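Local coordinates for cyclic dimeric GMP binding protein (Pseudomonas fluorescens, PDB 3PJV) that probably relays cyclic di-GMP signals from inside the cell to its periplasmic domain and so controls periplasmic proteolysis by LapG, at residues L44-I49 with I58-L63; K87-E92 with A121-S126; D97-R102 with A107-V112. All coordinates share one frame; numbering follows the deposited sequence.

How the contacts relate
Along the chain the three contacts open in order, but contact 3 lies nested inside the loop that contact 2 closes. Contact 1 lays helix 39-50 on strand 55-62. Contact 2 brings the end of helix 83-89 to helix 117-128, its centre about 26 Å from that of contact 1. Between those two helices runs the hairpin 96-102/105-114, which holds contact 3, about 30 Å from contact 2 and about 35 Å from contact 1 between centres. Contacts 1 and 3 lie on opposite sides of the chain's centre, yet strand 105-114 continues the 55-62 sheet of the second subunit. All three touch that subunit, consistent with a dimer formed by exchanged segments.

Contact 1 (L44-I49 with I58-L63); sequences LLVSSI and IRVVDL
Val46 and Ile49 of helix 39-50 rest on Ile58 and Val60 of strand 55-62 in a buried, wholly apolar helix-on-sheet contact. The short helical segment runs nearly antiparallel to the strand, at 158°, and their axes approach to 9.7 Å, a spacing filled by branched side chains from both sides. Val46 touches both strand residues, one with each methyl. A chi1 of 174° sets CG1 opposite the backbone N and CG2 opposite the carbonyl carbon: Val46 CG1 lies 3.9 Å from Ile58 CG2, while Val46 CG2 meets Val60 CG2 at the same 3.9 Å. Valine and isoleucine suit this place because branching at CB widens the side chain close to the backbone, where helix and sheet are near enough to touch. Ile58 and Val60, two residues apart in the strand, face the helix together; Arg59 between them turns to the other side, where it bonds Thr68 and makes a salt bridge to Glu111 of the second subunit. The sheet itself continues into that subunit through the backbone of 58-61. In the same chain Leu28 and Leu32 of helix 6-32 pack on Ile58 and Val60 respectively. About one turn on from Val46, Ile49 crosses Ile58 at about a right angle, its CG2 lying 4.0 Å from the outstretched Ile58 CD1.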
ATOM      1  N   LEU A  44       9.484 -15.759  -6.523  1.00 26.53           N
ATOM      2  CA  LEU A  44       9.025 -15.565  -5.147  1.00 29.18           C
ATOM      3  C   LEU A  44       9.058 -14.103  -4.734  1.00 27.99           C
ATOM      4  O   LEU A  44       8.114 -13.587  -4.135  1.00 26.25           O
ATOM      5  CB  LEU A  44       9.871 -16.371  -4.163  1.00 33.49           C
ATOM      6  CG  LEU A  44       9.340 -17.740  -3.773  1.00 41.06           C
ATOM      7  CD1 LEU A  44       9.904 -18.134  -2.420  1.00 43.66           C
ATOM      8  CD2 LEU A  44       7.831 -17.707  -3.727  1.00 41.12           C
ATOM      9  N   LEU A  45      10.167 -13.442  -5.044  1.00 24.80           N
ATOM     10  CA  LEU A  45      10.357 -12.048  -4.662  1.00 26.77           C
ATOM     11  C   LEU A  45       9.398 -11.114  -5.388  1.00 28.00           C
ATOM     12  O   LEU A  45       8.912 -10.148  -4.806  1.00 28.61           O
ATOM     13  CB  LEU A  45      11.803 -11.623  -4.919  1.00 26.17           C
ATOM     14  CG  LEU A  45      12.773 -12.216  -3.897  1.00 28.88           C
ATOM     15  CD1 LEU A  45      14.213 -11.986  -4.328  1.00 29.92           C
ATOM     16  CD2 LEU A  45      12.511 -11.630  -2.510  1.00 29.62           C
ATOM     17  N   VAL A  46       9.116 -11.405  -6.653  1.00 24.19           N
ATOM     18  CA  VAL A  46       8.150 -10.603  -7.387  1.00 23.53           C
ATOM     19  C   VAL A  46       6.725 -10.837  -6.863  1.00 24.45           C
ATOM     20  O   VAL A  46       5.960  -9.891  -6.685  1.00 25.34           O
ATOM     21  CB  VAL A  46       8.199 -10.879  -8.895  1.00 21.98           C
ATOM     22  CG1 VAL A  46       7.076 -10.122  -9.621  1.00 21.12           C
ATOM     23  CG2 VAL A  46       9.566 -10.488  -9.465  1.00 21.56           C
ATOM     24  N   SER A  47       6.382 -12.097  -6.608  1.00 23.17           N
ATOM     25  CA  SER A  47       5.053 -12.426  -6.080  1.00 28.33           C
ATOM     26  C   SER A  47       4.792 -11.759  -4.741  1.00 31.56           C
ATOM     27  O   SER A  47       3.687 -11.266  -4.488  1.00 34.15           O
ATOM     28  CB  SER A  47       4.890 -13.943  -5.934  1.00 30.75           C
ATOM     29  OG  SER A  47       4.735 -14.548  -7.197  1.00 37.69           O
ATOM     30  N   SER A  48       5.806 -11.766  -3.883  1.00 31.91           N
ATOM     31  CA  SER A  48       5.734 -11.134  -2.573  1.00 36.26           C
ATOM     32  C   SER A  48       5.175  -9.722  -2.694  1.00 36.96           C
ATOM     33  O   SER A  48       4.156  -9.391  -2.090  1.00 36.71           O
ATOM     34  CB  SER A  48       7.128 -11.106  -1.932  1.00 42.01           C
ATOM     35  OG  SER A  48       7.125 -10.451  -0.676  1.00 44.01           O
ATOM     36  N   ILE A  49       5.844  -8.898  -3.495  1.00 28.89           N
ATOM     37  CA  ILE A  49       5.436  -7.514  -3.707  1.00 27.71           C
ATOM     38  C   ILE A  49       4.074  -7.397  -4.406  1.00 27.20           C
ATOM     39  O   ILE A  49       3.247  -6.570  -4.030  1.00 26.00           O
ATOM     40  CB  ILE A  49       6.518  -6.749  -4.505  1.00 28.02           C
ATOM     41  CG1 ILE A  49       7.866  -6.890  -3.795  1.00 27.54           C
ATOM     42  CG2 ILE A  49       6.133  -5.278  -4.701  1.00 23.35           C
ATOM     43  CD1 ILE A  49       7.852  -6.432  -2.348  1.00 27.99           C
ATOM     44  N   ILE A  58       3.696  -5.831 -12.638  1.00 16.98           N
ATOM     45  CA  ILE A  58       5.142  -5.869 -12.392  1.00 15.57           C
ATOM     46  C   ILE A  58       5.727  -6.823 -13.417  1.00 19.50           C
ATOM     47  O   ILE A  58       5.207  -7.912 -13.629  1.00 20.67           O
ATOM     48  CB  ILE A  58       5.489  -6.385 -10.991  1.00 16.42           C
ATOM     49  CG1 ILE A  58       4.864  -5.479  -9.933  1.00 19.31           C
ATOM     50  CG2 ILE A  58       7.022  -6.425 -10.776  1.00 19.89           C
ATOM     51  CD1 ILE A  58       5.119  -5.943  -8.520  1.00 21.23           C
ATOM     52  N   ARG A  59       6.800  -6.402 -14.065  1.00 16.29           N
ATOM     53  CA  ARG A  59       7.444  -7.217 -15.071  1.00 17.11           C
ATOM     54  C   ARG A  59       8.954  -7.114 -14.890  1.00 18.62           C
ATOM     55  O   ARG A  59       9.469  -6.042 -14.589  1.00 21.18           O
ATOM     56  CB  ARG A  59       7.028  -6.718 -16.461  1.00 22.81           C
ATOM     57  CG  ARG A  59       7.578  -7.494 -17.641  1.00 33.52           C
ATOM     58  CD  ARG A  59       7.125  -6.832 -18.943  1.00 40.71           C
ATOM     59  NE  ARG A  59       7.714  -7.447 -20.121  1.00 51.22           N
ATOM     60  CZ  ARG A  59       8.241  -6.771 -21.138  1.00 57.37           C
ATOM     61  NH1 ARG A  59       8.252  -5.442 -21.124  1.00 57.61           N
ATOM     62  NH2 ARG A  59       8.761  -7.426 -22.172  1.00 58.53           N
ATOM     63  N   VAL A  60       9.656  -8.228 -15.055  1.00 19.09           N
ATOM     64  CA  VAL A  60      11.120  -8.213 -15.024  1.00 16.32           C
ATOM     65  C   VAL A  60      11.565  -8.665 -16.396  1.00 20.65           C
ATOM     66  O   VAL A  60      11.143  -9.707 -16.877  1.00 26.06           O
ATOM     67  CB  VAL A  60      11.676  -9.158 -13.929  1.00 19.42           C
ATOM     68  CG1 VAL A  60      13.205  -9.125 -13.911  1.00 18.97           C
ATOM     69  CG2 VAL A  60      11.089  -8.772 -12.565  1.00 21.08           C
ATOM     70  N   VAL A  61      12.376  -7.840 -17.041  1.00 20.66           N
ATOM     71  CA  VAL A  61      12.820  -8.089 -18.409  1.00 21.98           C
ATOM     72  C   VAL A  61      14.322  -8.378 -18.445  1.00 23.16           C
ATOM     73  O   VAL A  61      15.126  -7.639 -17.875  1.00 22.96           O
ATOM     74  CB  VAL A  61      12.494  -6.886 -19.324  1.00 21.96           C
ATOM     75  CG1 VAL A  61      13.036  -7.114 -20.746  1.00 24.90           C
ATOM     76  CG2 VAL A  61      10.992  -6.636 -19.343  1.00 26.59           C
ATOM     77  N   ASP A  62      14.691  -9.475 -19.100  1.00 22.72           N
ATOM     78  CA  ASP A  62      16.098  -9.825 -19.256  1.00 25.19           C
ATOM     79  C   ASP A  62      16.688  -8.931 -20.346  1.00 24.54           C
ATOM     80  O   ASP A  62      16.230  -8.951 -21.477  1.00 26.75           O
ATOM     81  CB  ASP A  62      16.224 -11.307 -19.632  1.00 30.62           C
ATOM     82  CG  ASP A  62      17.680 -11.760 -19.780  1.00 38.56           C
ATOM     83  OD1 ASP A  62      18.420 -11.158 -20.581  1.00 38.57           O
ATOM     84  OD2 ASP A  62      18.086 -12.707 -19.079  1.00 44.98           O
ATOM     85  N   LEU A  63      17.692  -8.131 -19.996  1.00 23.37           N
ATOM     86  CA  LEU A  63      18.245  -7.155 -20.950  1.00 22.44           C
ATOM     87  C   LEU A  63      19.041  -7.774 -22.104  1.00 29.69           C
ATOM     88  O   LEU A  63      19.132  -7.187 -23.188  1.00 32.28           O
ATOM     89  CB  LEU A  63      19.095  -6.112 -20.219  1.00 22.30           C
ATOM     90  CG  LEU A  63      18.297  -5.127 -19.364  1.00 24.38           C
ATOM     91  CD1 LEU A  63      19.219  -4.163 -18.638  1.00 26.50           C
ATOM     92  CD2 LEU A  63      17.288  -4.370 -20.221  1.00 24.26           C
TER

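Contact 2 (K87-E92 with A121-S126); sequences KLIGLE and AKLWQS
Ile89 and Leu123 mark the closest approach of two backbones that stay well apart, 8.4 Å between their CA atoms. Residues 121-126 are fully helical, and Gln125 N bonds Ala121 O at 3.0 Å in the regular i to i+4 pattern. In 87-92, by contrast, the helix ends at Ile89 and the chain leaves it at Gly90, whose positive phi of 55° is readily adopted by a residue without CB. From there Leu91 and Glu92 run on in extended conformation. With the helix ended at the glycine, Ile89 before it and Leu91 after it both point toward Leu123, and the contact ties helices 83-89 and 117-128 of the LapD/MoxY periplasmic domain together. Leu123 reaches across to both with a single methyl: its CD1 lies 4.1 Å from Ile89 CG1 and 4.3 Å from Leu91 CG. A leucine suits the gap, being long enough to carry a branched apolar end away from its own helix; its CG stands beside the backbone N, anti to the carbonyl carbon (chi1 -77°). Ile89 meets it obliquely with the first carbon of its longer branch. The next residue, Trp124, adds a second link between the two helices by setting its ring edge-to-face with that of Phe85. The second subunit also packs here: its Tyr13 lies on Leu123 and its Val14 on Leu91, while its Arg10 donates to the carbonyl oxygen of Ile89 at the helix end.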
ATOM      1  N   LYS A  87     -19.843  -7.021   3.929  1.00 33.03           N
ATOM      2  CA  LYS A  87     -20.479  -7.697   5.052  1.00 38.76           C
ATOM      3  C   LYS A  87     -20.449  -9.204   4.838  1.00 35.08           C
ATOM      4  O   LYS A  87     -20.137  -9.967   5.755  1.00 37.24           O
ATOM      5  CB  LYS A  87     -21.931  -7.230   5.203  1.00 45.89           C
ATOM      6  CG  LYS A  87     -22.117  -5.732   5.015  1.00 55.27           C
ATOM      7  CD  LYS A  87     -23.593  -5.348   5.081  1.00 61.90           C
ATOM      8  CE  LYS A  87     -24.405  -6.138   4.069  1.00 64.14           C
ATOM      9  NZ  LYS A  87     -25.846  -5.775   4.081  1.00 65.84           N
ATOM     10  N   LEU A  88     -20.772  -9.623   3.618  1.00 32.49           N
ATOM     11  CA  LEU A  88     -20.781 -11.037   3.260  1.00 31.95           C
ATOM     12  C   LEU A  88     -19.416 -11.682   3.490  1.00 32.05           C
ATOM     13  O   LEU A  88     -19.316 -12.711   4.156  1.00 34.54           O
ATOM     14  CB  LEU A  88     -21.219 -11.211   1.801  1.00 34.66           C
ATOM     15  CG  LEU A  88     -21.428 -12.621   1.248  1.00 40.28           C
ATOM     16  CD1 LEU A  88     -22.484 -13.374   2.049  1.00 38.27           C
ATOM     17  CD2 LEU A  88     -21.820 -12.555  -0.226  1.00 41.57           C
ATOM     18  N   ILE A  89     -18.367 -11.071   2.939  1.00 31.67           N
ATOM     19  CA  ILE A  89     -17.011 -11.578   3.117  1.00 34.19           C
ATOM     20  C   ILE A  89     -16.573 -11.461   4.580  1.00 37.95           C
ATOM     21  O   ILE A  89     -15.965 -12.373   5.122  1.00 40.27           O
ATOM     22  CB  ILE A  89     -16.009 -10.865   2.173  1.00 39.46           C
ATOM     23  CG1 ILE A  89     -15.446 -11.856   1.158  1.00 41.29           C
ATOM     24  CG2 ILE A  89     -14.866 -10.253   2.950  1.00 44.28           C
ATOM     25  CD1 ILE A  89     -16.482 -12.618   0.413  1.00 43.54           C
ATOM     26  N   GLY A  90     -16.897 -10.340   5.217  1.00 37.80           N
ATOM     27  CA  GLY A  90     -16.564 -10.129   6.615  1.00 39.14           C
ATOM     28  C   GLY A  90     -15.084 -10.305   6.903  1.00 41.10           C
ATOM     29  O   GLY A  90     -14.691 -11.170   7.686  1.00 45.09           O
ATOM     30  N   LEU A  91     -14.260  -9.488   6.254  1.00 32.64           N
ATOM     31  CA  LEU A  91     -12.819  -9.488   6.487  1.00 36.53           C
ATOM     32  C   LEU A  91     -12.465  -8.934   7.861  1.00 40.16           C
ATOM     33  O   LEU A  91     -12.958  -7.878   8.260  1.00 41.06           O
ATOM     34  CB  LEU A  91     -12.119  -8.638   5.428  1.00 35.82           C
ATOM     35  CG  LEU A  91     -11.356  -9.331   4.304  1.00 41.23           C
ATOM     36  CD1 LEU A  91     -10.362  -8.350   3.709  1.00 35.84           C
ATOM     37  CD2 LEU A  91     -10.641 -10.550   4.822  1.00 44.77           C
ATOM     38  N   GLU A  92     -11.598  -9.636   8.582  1.00 43.24           N
ATOM     39  CA  GLU A  92     -11.090  -9.124   9.852  1.00 48.27           C
ATOM     40  C   GLU A  92     -10.056  -8.035   9.589  1.00 45.20           C
ATOM     41  O   GLU A  92      -9.308  -8.113   8.620  1.00 44.23           O
ATOM     42  CB  GLU A  92     -10.457 -10.241  10.676  1.00 54.66           C
ATOM     43  CG  GLU A  92      -9.075 -10.642  10.200  1.00 60.29           C
ATOM     44  CD  GLU A  92      -8.427 -11.661  11.112  1.00 65.81           C
ATOM     45  OE1 GLU A  92      -7.484 -11.294  11.847  1.00 69.41           O
ATOM     46  OE2 GLU A  92      -8.860 -12.829  11.095  1.00 67.39           O
ATOM     47  N   ALA A 121     -11.223  -5.742  -3.479  1.00 19.85           N
ATOM     48  CA  ALA A 121     -11.333  -5.718  -4.938  1.00 21.26           C
ATOM     49  C   ALA A 121     -10.952  -7.065  -5.526  1.00 25.39           C
ATOM     50  O   ALA A 121     -11.631  -7.574  -6.407  1.00 23.39           O
ATOM     51  CB  ALA A 121     -10.489  -4.611  -5.550  1.00 21.13           C
ATOM     52  N   LYS A 122      -9.859  -7.645  -5.039  1.00 24.32           N
ATOM     53  CA  LYS A 122      -9.413  -8.946  -5.536  1.00 22.43           C
ATOM     54  C   LYS A 122     -10.405 -10.068  -5.210  1.00 23.98           C
ATOM     55  O   LYS A 122     -10.659 -10.960  -6.034  1.00 23.33           O
ATOM     56  CB  LYS A 122      -8.022  -9.266  -4.986  1.00 25.03           C
ATOM     57  CG  LYS A 122      -6.939  -8.398  -5.598  1.00 23.90           C
ATOM     58  CD  LYS A 122      -5.658  -8.459  -4.780  1.00 29.78           C
ATOM     59  CE  LYS A 122      -5.173  -9.890  -4.597  1.00 28.67           C
ATOM     60  NZ  LYS A 122      -3.898  -9.896  -3.817  1.00 30.69           N
ATOM     61  N   LEU A 123     -10.973 -10.022  -4.007  1.00 22.80           N
ATOM     62  CA  LEU A 123     -11.942 -11.029  -3.591  1.00 23.98           C
ATOM     63  C   LEU A 123     -13.193 -10.956  -4.460  1.00 23.85           C
ATOM     64  O   LEU A 123     -13.737 -11.982  -4.867  1.00 23.28           O
ATOM     65  CB  LEU A 123     -12.309 -10.849  -2.114  1.00 24.39           C
ATOM     66  CG  LEU A 123     -11.252 -11.350  -1.132  1.00 28.21           C
ATOM     67  CD1 LEU A 123     -11.545 -10.831   0.259  1.00 28.68           C
ATOM     68  CD2 LEU A 123     -11.188 -12.871  -1.155  1.00 33.34           C
ATOM     69  N   TRP A 124     -13.625  -9.734  -4.754  1.00 22.32           N
ATOM     70  CA  TRP A 124     -14.768  -9.508  -5.629  1.00 23.52           C
ATOM     71  C   TRP A 124     -14.508 -10.021  -7.050  1.00 25.27           C
ATOM     72  O   TRP A 124     -15.353 -10.720  -7.616  1.00 24.96           O
ATOM     73  CB  TRP A 124     -15.139  -8.021  -5.635  1.00 25.31           C
ATOM     74  CG  TRP A 124     -16.257  -7.656  -6.559  1.00 26.35           C
ATOM     75  CD1 TRP A 124     -16.164  -6.944  -7.717  1.00 26.42           C
ATOM     76  CD2 TRP A 124     -17.648  -7.980  -6.398  1.00 25.02           C
ATOM     77  NE1 TRP A 124     -17.410  -6.802  -8.291  1.00 29.72           N
ATOM     78  CE2 TRP A 124     -18.339  -7.426  -7.495  1.00 27.41           C
ATOM     79  CE3 TRP A 124     -18.375  -8.679  -5.427  1.00 28.59           C
ATOM     80  CZ2 TRP A 124     -19.717  -7.557  -7.656  1.00 28.07           C
ATOM     81  CZ3 TRP A 124     -19.743  -8.807  -5.588  1.00 30.85           C
ATOM     82  CH2 TRP A 124     -20.398  -8.248  -6.693  1.00 31.22           C
ATOM     83  N   GLN A 125     -13.352  -9.685  -7.623  1.00 23.63           N
ATOM     84  CA  GLN A 125     -12.999 -10.206  -8.945  1.00 25.24           C
ATOM     85  C   GLN A 125     -13.072 -11.735  -8.971  1.00 28.83           C
ATOM     86  O   GLN A 125     -13.581 -12.321  -9.926  1.00 31.55           O
ATOM     87  CB  GLN A 125     -11.615  -9.727  -9.377  1.00 25.95           C
ATOM     88  CG  GLN A 125     -11.550  -8.229  -9.569  1.00 31.05           C
ATOM     89  CD  GLN A 125     -10.130  -7.705  -9.528  1.00 40.00           C
ATOM     90  OE1 GLN A 125      -9.167  -8.476  -9.598  1.00 38.48           O
ATOM     91  NE2 GLN A 125      -9.990  -6.388  -9.411  1.00 42.25           N
ATOM     92  N   SER A 126     -12.567 -12.372  -7.913  1.00 28.47           N
ATOM     93  CA  SER A 126     -12.594 -13.829  -7.812  1.00 29.70           C
ATOM     94  C   SER A 126     -14.024 -14.352  -7.682  1.00 27.55           C
ATOM     95  O   SER A 126     -14.356 -15.413  -8.221  1.00 29.59           O
ATOM     96  CB  SER A 126     -11.782 -14.303  -6.608  1.00 31.50           C
ATOM     97  OG  SER A 126     -10.399 -14.156  -6.841  1.00 41.52           O
TER

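Contact 3 (D97-R102 with A107-V112); sequences DALVSR and AARVEV
Val100 and Ala108 form the tight heart of an antiparallel hairpin, where Val100 N gives an almost straight bond to Ala108 O (2.8 Å, 177°). Val100 O accepts from both Ala107 N (2.7 Å) and Ala108 N (3.2 Å), so two residues face one: a classic beta bulge. On this buried face Val100 CG2 touches Val110 CG2 at 3.9 Å, while the small Ala98 and Ala108 keep the surface low. At the bulge Ala107 CB lies over one face of the Arg102 guanidinium, offset toward its rim.

The face bearing Asp97, Leu99, Arg109 and Glu111 is more polar and opens to solvent, with Asp97 and Leu99 exposed. Leu99 CD2 rests on Arg109 CB at 3.9 Å. A bend at chi3 (66°) brings Arg109 side-on to Glu111, and NE (2.8 Å) and NH2 (3.0 Å) both grip the one oxygen OE2. A water joins that same oxygen to Asp97 OD2. A methionine in place of Arg109 would probably leave Glu111 OE2 without the two N-H groups that grip it, the bridging water remaining.

Much of the surroundings belongs to the second subunit. Residues 109-112 pair with a strand of that chain, continuing its sheet; its Asp37 makes a salt bridge to Arg102 NE, and Leu28 and Ala29 of its long helix 6-32 pack on Val110 and Ala98.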
ATOM      1  N   ASP A  97       0.464  -3.748  16.009  1.00 24.90           N
ATOM      2  CA  ASP A  97       0.838  -2.714  16.962  1.00 23.99           C
ATOM      3  C   ASP A  97       2.251  -2.885  17.512  1.00 27.06           C
ATOM      4  O   ASP A  97       2.849  -3.954  17.403  1.00 28.30           O
ATOM      5  CB  ASP A  97      -0.180  -2.626  18.106  1.00 27.14           C
ATOM      6  CG  ASP A  97      -0.453  -3.967  18.755  1.00 41.33           C
ATOM      7  OD1 ASP A  97       0.514  -4.643  19.170  1.00 47.32           O
ATOM      8  OD2 ASP A  97      -1.641  -4.344  18.851  1.00 46.90           O
ATOM      9  N   ALA A  98       2.769  -1.819  18.102  1.00 25.35           N
ATOM     10  CA  ALA A  98       4.133  -1.829  18.620  1.00 23.53           C
ATOM     11  C   ALA A  98       4.251  -0.845  19.778  1.00 27.95           C
ATOM     12  O   ALA A  98       3.522   0.143  19.838  1.00 28.79           O
ATOM     13  CB  ALA A  98       5.125  -1.484  17.517  1.00 23.82           C
ATOM     14  N   LEU A  99       5.163  -1.121  20.703  1.00 25.77           N
ATOM     15  CA  LEU A  99       5.315  -0.295  21.887  1.00 25.32           C
ATOM     16  C   LEU A  99       6.430   0.722  21.717  1.00 26.58           C
ATOM     17  O   LEU A  99       7.448   0.442  21.095  1.00 25.93           O
ATOM     18  CB  LEU A  99       5.614  -1.164  23.111  1.00 30.24           C
ATOM     19  CG  LEU A  99       4.501  -2.137  23.505  1.00 36.77           C
ATOM     20  CD1 LEU A  99       4.834  -2.837  24.811  1.00 42.08           C
ATOM     21  CD2 LEU A  99       3.169  -1.415  23.606  1.00 39.66           C
ATOM     22  N   VAL A 100       6.210   1.912  22.269  1.00 26.52           N
ATOM     23  CA  VAL A 100       7.238   2.935  22.363  1.00 25.45           C
ATOM     24  C   VAL A 100       7.637   3.037  23.830  1.00 27.39           C
ATOM     25  O   VAL A 100       6.779   3.192  24.698  1.00 28.18           O
ATOM     26  CB  VAL A 100       6.720   4.315  21.923  1.00 25.64           C
ATOM     27  CG1 VAL A 100       7.832   5.355  22.019  1.00 26.55           C
ATOM     28  CG2 VAL A 100       6.130   4.259  20.510  1.00 25.66           C
ATOM     29  N   SER A 101       8.934   2.958  24.097  1.00 29.42           N
ATOM     30  CA  SER A 101       9.433   3.070  25.459  1.00 34.72           C
ATOM     31  C   SER A 101       9.978   4.458  25.726  1.00 34.37           C
ATOM     32  O   SER A 101      10.478   5.120  24.817  1.00 31.93           O
ATOM     33  CB  SER A 101      10.513   2.022  25.718  1.00 37.17           C
ATOM     34  OG  SER A 101       9.925   0.739  25.857  1.00 40.33           O
ATOM     35  N   ARG A 102       9.833   4.903  26.969  1.00 32.93           N
ATOM     36  CA  ARG A 102      10.459   6.127  27.441  1.00 34.67           C
ATOM     37  C   ARG A 102      11.374   5.707  28.581  1.00 35.70           C
ATOM     38  O   ARG A 102      10.910   5.426  29.687  1.00 34.48           O
ATOM     39  CB  ARG A 102       9.414   7.123  27.943  1.00 40.10           C
ATOM     40  CG  ARG A 102       9.977   8.488  28.316  1.00 46.41           C
ATOM     41  CD  ARG A 102       8.990   9.308  29.151  1.00 54.54           C
ATOM     42  NE  ARG A 102       7.721   9.549  28.467  1.00 60.31           N
ATOM     43  CZ  ARG A 102       6.555   9.021  28.832  1.00 62.24           C
ATOM     44  NH1 ARG A 102       5.457   9.301  28.147  1.00 60.80           N
ATOM     45  NH2 ARG A 102       6.483   8.215  29.884  1.00 66.19           N
ATOM     46  N   ALA A 107       5.736   3.576  27.185  1.00 31.40           N
ATOM     47  CA  ALA A 107       5.116   4.902  27.246  1.00 31.19           C
ATOM     48  C   ALA A 107       3.883   5.044  26.347  1.00 29.38           C
ATOM     49  O   ALA A 107       2.936   5.759  26.675  1.00 27.71           O
ATOM     50  CB  ALA A 107       6.144   5.972  26.901  1.00 31.26           C
ATOM     51  N   ALA A 108       3.892   4.359  25.211  1.00 26.79           N
ATOM     52  CA  ALA A 108       2.770   4.460  24.278  1.00 23.37           C
ATOM     53  C   ALA A 108       2.690   3.232  23.387  1.00 19.58           C
ATOM     54  O   ALA A 108       3.686   2.528  23.202  1.00 25.64           O
ATOM     55  CB  ALA A 108       2.919   5.725  23.431  1.00 24.73           C
ATOM     56  N   ARG A 109       1.499   2.973  22.857  1.00 21.87           N
ATOM     57  CA  ARG A 109       1.285   1.903  21.894  1.00 21.60           C
ATOM     58  C   ARG A 109       0.829   2.491  20.555  1.00 21.68           C
ATOM     59  O   ARG A 109      -0.090   3.313  20.511  1.00 22.54           O
ATOM     60  CB  ARG A 109       0.242   0.905  22.404  1.00 21.59           C
ATOM     61  CG  ARG A 109      -0.067  -0.241  21.449  1.00 25.45           C
ATOM     62  CD  ARG A 109      -1.074  -1.241  22.053  1.00 29.01           C
ATOM     63  NE  ARG A 109      -2.395  -0.650  22.246  1.00 31.62           N
ATOM     64  CZ  ARG A 109      -2.920  -0.342  23.430  1.00 31.93           C
ATOM     65  NH1 ARG A 109      -2.239  -0.569  24.556  1.00 32.91           N
ATOM     66  NH2 ARG A 109      -4.127   0.197  23.484  1.00 35.49           N
ATOM     67  N   VAL A 110       1.499   2.082  19.479  1.00 21.09           N
ATOM     68  CA  VAL A 110       1.126   2.476  18.121  1.00 19.55           C
ATOM     69  C   VAL A 110       0.248   1.382  17.533  1.00 21.78           C
ATOM     70  O   VAL A 110       0.647   0.215  17.498  1.00 25.41           O
ATOM     71  CB  VAL A 110       2.365   2.634  17.217  1.00 21.98           C
ATOM     72  CG1 VAL A 110       1.943   3.036  15.806  1.00 21.53           C
ATOM     73  CG2 VAL A 110       3.330   3.650  17.799  1.00 23.25           C
ATOM     74  N   GLU A 111      -0.951   1.749  17.087  1.00 20.47           N
ATOM     75  CA  GLU A 111      -1.871   0.793  16.488  1.00 21.32           C
ATOM     76  C   GLU A 111      -2.104   1.145  15.024  1.00 23.08           C
ATOM     77  O   GLU A 111      -2.458   2.273  14.714  1.00 21.92           O
ATOM     78  CB  GLU A 111      -3.209   0.812  17.223  1.00 24.50           C
ATOM     79  CG  GLU A 111      -3.063   0.575  18.721  1.00 26.24           C
ATOM     80  CD  GLU A 111      -4.391   0.644  19.459  1.00 30.01           C
ATOM     81  OE1 GLU A 111      -5.337   1.283  18.948  1.00 32.12           O
ATOM     82  OE2 GLU A 111      -4.483   0.047  20.550  1.00 32.05           O
ATOM     83  N   VAL A 112      -1.890   0.182  14.132  1.00 22.32           N
ATOM     84  CA  VAL A 112      -2.046   0.425  12.701  1.00 22.68           C
ATOM     85  C   VAL A 112      -3.012  -0.574  12.089  1.00 22.94           C
ATOM     86  O   VAL A 112      -2.963  -1.765  12.398  1.00 23.62           O
ATOM     87  CB  VAL A 112      -0.696   0.314  11.947  1.00 18.85           C
ATOM     88  CG1 VAL A 112      -0.924   0.455  10.443  1.00 17.94           C
ATOM     89  CG2 VAL A 112       0.280   1.353  12.451  1.00 19.18           C
TER
HETATM   90  O   HOH W   1      -3.926  -2.759  19.780  1.00 63.41           O
HETATM   91  O   HOH W   2       3.037   7.923  28.352  1.00 60.31           O